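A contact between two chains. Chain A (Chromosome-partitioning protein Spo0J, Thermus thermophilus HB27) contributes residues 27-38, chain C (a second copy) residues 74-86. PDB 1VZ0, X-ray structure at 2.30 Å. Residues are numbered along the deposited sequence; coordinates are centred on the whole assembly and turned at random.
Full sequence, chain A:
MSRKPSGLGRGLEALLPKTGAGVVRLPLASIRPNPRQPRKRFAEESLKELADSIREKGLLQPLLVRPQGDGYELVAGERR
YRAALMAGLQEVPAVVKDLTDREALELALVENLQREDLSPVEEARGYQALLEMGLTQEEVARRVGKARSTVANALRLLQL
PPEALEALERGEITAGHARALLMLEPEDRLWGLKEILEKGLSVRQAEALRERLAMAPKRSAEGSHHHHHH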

# COMPACT_ATOMS: atom_id res chain seq x y z
N PRO A 27 -21.18 13.17 -18.95
CA PRO A 27 -20.03 14.05 -19.16
C PRO A 27 -19.04 14.01 -18.01
O PRO A 27 -19.37 14.34 -16.87
N LEU A 28 -17.82 13.58 -18.31
CA LEU A 28 -16.77 13.48 -17.32
C LEU A 28 -16.61 14.80 -16.58
O LEU A 28 -16.33 14.82 -15.38
N ALA A 29 -16.79 15.90 -17.29
CA ALA A 29 -16.64 17.23 -16.70
C ALA A 29 -17.71 17.54 -15.66
O ALA A 29 -17.61 18.54 -14.96
N SER A 30 -18.73 16.71 -15.57
CA SER A 30 -19.79 16.94 -14.59
C SER A 30 -19.55 16.15 -13.30
O SER A 30 -20.30 16.29 -12.33
N ILE A 31 -18.49 15.34 -13.30
CA ILE A 31 -18.13 14.51 -12.16
C ILE A 31 -16.90 15.07 -11.45
O ILE A 31 -15.80 15.01 -11.99
N ARG A 32 -17.09 15.59 -10.24
CA ARG A 32 -15.97 16.16 -9.49
C ARG A 32 -15.23 15.09 -8.68
O ARG A 32 -15.76 14.01 -8.43
N PRO A 33 -14.00 15.39 -8.24
CA PRO A 33 -13.18 14.46 -7.47
C PRO A 33 -13.77 14.01 -6.14
O PRO A 33 -14.56 14.73 -5.53
N ASN A 34 -13.37 12.82 -5.70
CA ASN A 34 -13.84 12.27 -4.44
C ASN A 34 -13.06 12.92 -3.30
O ASN A 34 -11.85 12.75 -3.19
N PRO A 35 -13.74 13.69 -2.44
CA PRO A 35 -13.11 14.37 -1.30
C PRO A 35 -12.73 13.42 -0.16
O PRO A 35 -11.99 13.81 0.74
N ARG A 36 -13.24 12.20 -0.21
CA ARG A 36 -12.94 11.20 0.82
C ARG A 36 -11.67 10.47 0.40
O ARG A 36 -11.67 9.73 -0.58
N GLN A 37 -10.59 10.68 1.15
CA GLN A 37 -9.32 10.03 0.87
C GLN A 37 -8.84 9.39 2.16
O GLN A 37 -7.78 9.75 2.68
N PRO A 38 -9.61 8.42 2.69
CA PRO A 38 -9.25 7.74 3.94
C PRO A 38 -7.80 7.24 4.04
O PRO A 38 -7.18 7.34 5.10
N LEU C 74 -17.46 11.97 -7.37
CA LEU C 74 -16.91 10.62 -7.44
C LEU C 74 -17.04 9.92 -6.09
O LEU C 74 -16.74 10.51 -5.06
N VAL C 75 -17.47 8.66 -6.11
CA VAL C 75 -17.64 7.90 -4.88
C VAL C 75 -16.71 6.68 -4.85
O VAL C 75 -16.31 6.21 -3.78
N ALA C 76 -16.36 6.18 -6.03
CA ALA C 76 -15.45 5.04 -6.15
C ALA C 76 -14.81 4.98 -7.53
O ALA C 76 -15.46 5.24 -8.54
N GLY C 77 -13.52 4.61 -7.57
CA GLY C 77 -12.79 4.52 -8.83
C GLY C 77 -11.93 5.74 -9.10
O GLY C 77 -11.89 6.25 -10.22
N GLU C 78 -11.21 6.19 -8.08
CA GLU C 78 -10.35 7.36 -8.22
C GLU C 78 -9.34 7.24 -9.36
O GLU C 78 -9.23 8.15 -10.18
N ARG C 79 -8.60 6.13 -9.43
CA ARG C 79 -7.61 5.98 -10.50
C ARG C 79 -8.25 5.90 -11.88
O ARG C 79 -7.74 6.46 -12.85
N ARG C 80 -9.38 5.21 -11.94
CA ARG C 80 -10.11 5.08 -13.18
C ARG C 80 -10.48 6.51 -13.61
O ARG C 80 -10.28 6.92 -14.75
N TYR C 81 -10.98 7.28 -12.64
CA TYR C 81 -11.40 8.66 -12.85
C TYR C 81 -10.27 9.56 -13.34
O TYR C 81 -10.42 10.29 -14.32
N ARG C 82 -9.14 9.51 -12.65
CA ARG C 82 -8.00 10.34 -13.02
C ARG C 82 -7.35 9.94 -14.33
O ARG C 82 -6.78 10.78 -15.03
N ALA C 83 -7.43 8.66 -14.67
CA ALA C 83 -6.85 8.19 -15.93
C ALA C 83 -7.74 8.69 -17.07
O ALA C 83 -7.25 9.01 -18.15
N ALA C 84 -9.04 8.76 -16.83
CA ALA C 84 -9.98 9.23 -17.84
C ALA C 84 -9.69 10.69 -18.15
O ALA C 84 -9.81 11.12 -19.30
N LEU C 85 -9.32 11.44 -17.12
CA LEU C 85 -8.99 12.84 -17.29
C LEU C 85 -7.73 12.95 -18.14
O LEU C 85 -7.70 13.69 -19.12
N MET C 86 -6.69 12.21 -17.76
CA MET C 86 -5.43 12.21 -18.51
C MET C 86 -5.67 11.82 -19.97
O MET C 86 -5.07 12.39 -20.88

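What fills the apolar centre? Leu28(A), pointing toward chain C with chi1 and chi2 both t, meets the helix: its CD1 lies 3.7 Å from CB of Ala84(C), and its CD2 a tight 3.1 Å from CD2 of Leu85(C), an m, t rotamer. Ile31(A) (m, t) also points in, placing CG2 3.9 Å from CE1 of Tyr81(C) and 4.4 Å from CB of Leu74(C).

How does Tyr81(C) join apolar and polar regions? Its CA-to-CB bond runs sideways, but chi1 t brings the ring to chain A. There OH donates a hydrogen bond to Ile31(A) O at 2.9 Å, with that oxygen at the ring edge, while CE2 packs 4.1 Å from CB of Pro33(A). Beside it the backbones join directly, Leu74(C) N donating to Arg32(A) O at 2.9 Å.

What forms the polar edge? Asn34(A), chi1 t, points in, its CB 3.0 Å from OE1 of Glu78(C). Gln37(A), m, m, bends so that NE2 donates to Asn34(A) O at 3.0 Å and, weakly, to Glu78(C) OE1, also at 3.0 Å. Glu78(C) (t, p) in turn holds Arg82(C) by a salt bridge, OE2 to NH1 3.0 Å. Arg36(A) reaches back, its NH2 making a weak 3.3 Å hydrogen bond to Leu74(C) O.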

# COMPACT_ATOMS: atom_id res chain seq x y z
CB PRO A 27 -20.67 15.42 -19.35
CG PRO A 27 -21.88 15.34 -18.49
CD PRO A 27 -22.41 13.96 -18.80
CB LEU A 28 -15.46 13.09 -18.00
CG LEU A 28 -14.18 13.00 -17.16
CD1 LEU A 28 -13.12 12.28 -17.94
CD2 LEU A 28 -13.71 14.40 -16.79
CB ALA A 29 -16.65 18.29 -17.80
CB SER A 30 -21.15 16.55 -15.18
OG SER A 30 -21.25 15.15 -15.39
CB ILE A 31 -17.81 13.08 -12.60
CG1 ILE A 31 -19.03 12.46 -13.28
CG2 ILE A 31 -17.37 12.24 -11.41
CD1 ILE A 31 -18.76 11.11 -13.89
CB ARG A 32 -16.46 17.29 -8.58
CG ARG A 32 -17.36 16.88 -7.43
CD ARG A 32 -17.63 18.09 -6.55
NE ARG A 32 -18.29 17.74 -5.29
CZ ARG A 32 -18.50 18.61 -4.30
NH1 ARG A 32 -19.11 18.22 -3.19
NH2 ARG A 32 -18.11 19.87 -4.43
CB PRO A 33 -11.87 15.22 -7.29
CG PRO A 33 -12.32 16.64 -7.22
CD PRO A 33 -13.32 16.70 -8.35
CB ASN A 34 -13.65 10.75 -4.42
CG ASN A 34 -14.21 10.09 -3.16
OD1 ASN A 34 -14.31 8.86 -3.07
ND2 ASN A 34 -14.58 10.91 -2.18
CB PRO A 35 -14.16 15.38 -0.88
CG PRO A 35 -15.43 14.64 -1.14
CD PRO A 35 -15.18 14.01 -2.50
CB ARG A 36 -14.08 10.19 0.94
CG ARG A 36 -15.42 10.81 1.25
CD ARG A 36 -16.55 9.89 0.83
NE ARG A 36 -17.69 10.69 0.41
CZ ARG A 36 -17.86 11.19 -0.81
NH1 ARG A 36 -18.93 11.91 -1.08
NH2 ARG A 36 -17.00 10.93 -1.78
CB GLN A 37 -8.30 11.06 0.38
CG GLN A 37 -8.61 11.70 -0.96
CD GLN A 37 -8.59 10.70 -2.10
OE1 GLN A 37 -7.66 9.91 -2.23
NE2 GLN A 37 -9.62 10.74 -2.94
CB PRO A 38 -10.29 6.62 4.03
CG PRO A 38 -10.68 6.38 2.61
CD PRO A 38 -10.77 7.77 2.06
CB LEU C 74 -15.44 10.68 -7.83
CG LEU C 74 -14.88 9.63 -8.80
CD1 LEU C 74 -13.48 9.25 -8.34
CD2 LEU C 74 -15.78 8.40 -8.85
CB VAL C 75 -19.12 7.43 -4.72
CG1 VAL C 75 -19.26 6.50 -3.52
CG2 VAL C 75 -20.01 8.65 -4.52
CB ALA C 76 -16.20 3.74 -5.87
CB GLU C 78 -9.64 7.65 -6.89
CG GLU C 78 -9.11 9.09 -6.73
CD GLU C 78 -10.21 10.11 -6.43
OE1 GLU C 78 -10.99 9.85 -5.49
OE2 GLU C 78 -10.29 11.16 -7.11
CB ARG C 79 -6.73 4.74 -10.25
CG ARG C 79 -5.50 5.09 -9.41
CD ARG C 79 -4.65 3.89 -9.05
NE ARG C 79 -3.96 3.27 -10.18
CZ ARG C 79 -2.81 3.69 -10.71
NH1 ARG C 79 -2.29 3.04 -11.74
NH2 ARG C 79 -2.17 4.75 -10.21
CB ARG C 80 -11.38 4.26 -12.94
CG ARG C 80 -11.64 3.18 -13.97
CD ARG C 80 -11.24 1.79 -13.50
NE ARG C 80 -12.21 1.21 -12.58
CZ ARG C 80 -12.22 -0.07 -12.20
NH1 ARG C 80 -11.30 -0.92 -12.66
NH2 ARG C 80 -13.14 -0.50 -11.36
CB TYR C 81 -12.00 9.20 -11.55
CG TYR C 81 -12.26 10.69 -11.50
CD1 TYR C 81 -13.34 11.26 -12.19
CD2 TYR C 81 -11.44 11.54 -10.75
CE1 TYR C 81 -13.59 12.63 -12.11
CE2 TYR C 81 -11.69 12.90 -10.67
CZ TYR C 81 -12.77 13.44 -11.36
OH TYR C 81 -13.05 14.79 -11.26
CB ARG C 82 -6.98 10.36 -11.88
CG ARG C 82 -7.60 10.93 -10.63
CD ARG C 82 -6.59 11.37 -9.60
NE ARG C 82 -7.29 11.99 -8.48
CZ ARG C 82 -7.92 13.16 -8.52
NH1 ARG C 82 -8.53 13.62 -7.44
NH2 ARG C 82 -7.92 13.88 -9.64
CB ALA C 83 -6.77 6.67 -15.94
CB ALA C 84 -11.40 9.06 -17.35
CB LEU C 85 -8.77 13.51 -15.93
CG LEU C 85 -10.05 13.82 -15.13
CD1 LEU C 85 -9.70 14.27 -13.73
CD2 LEU C 85 -10.83 14.89 -15.85
CB MET C 86 -4.43 11.23 -17.88
CG MET C 86 -3.49 11.85 -16.85
SD MET C 86 -2.15 10.71 -16.42
CE MET C 86 -1.31 10.63 -17.98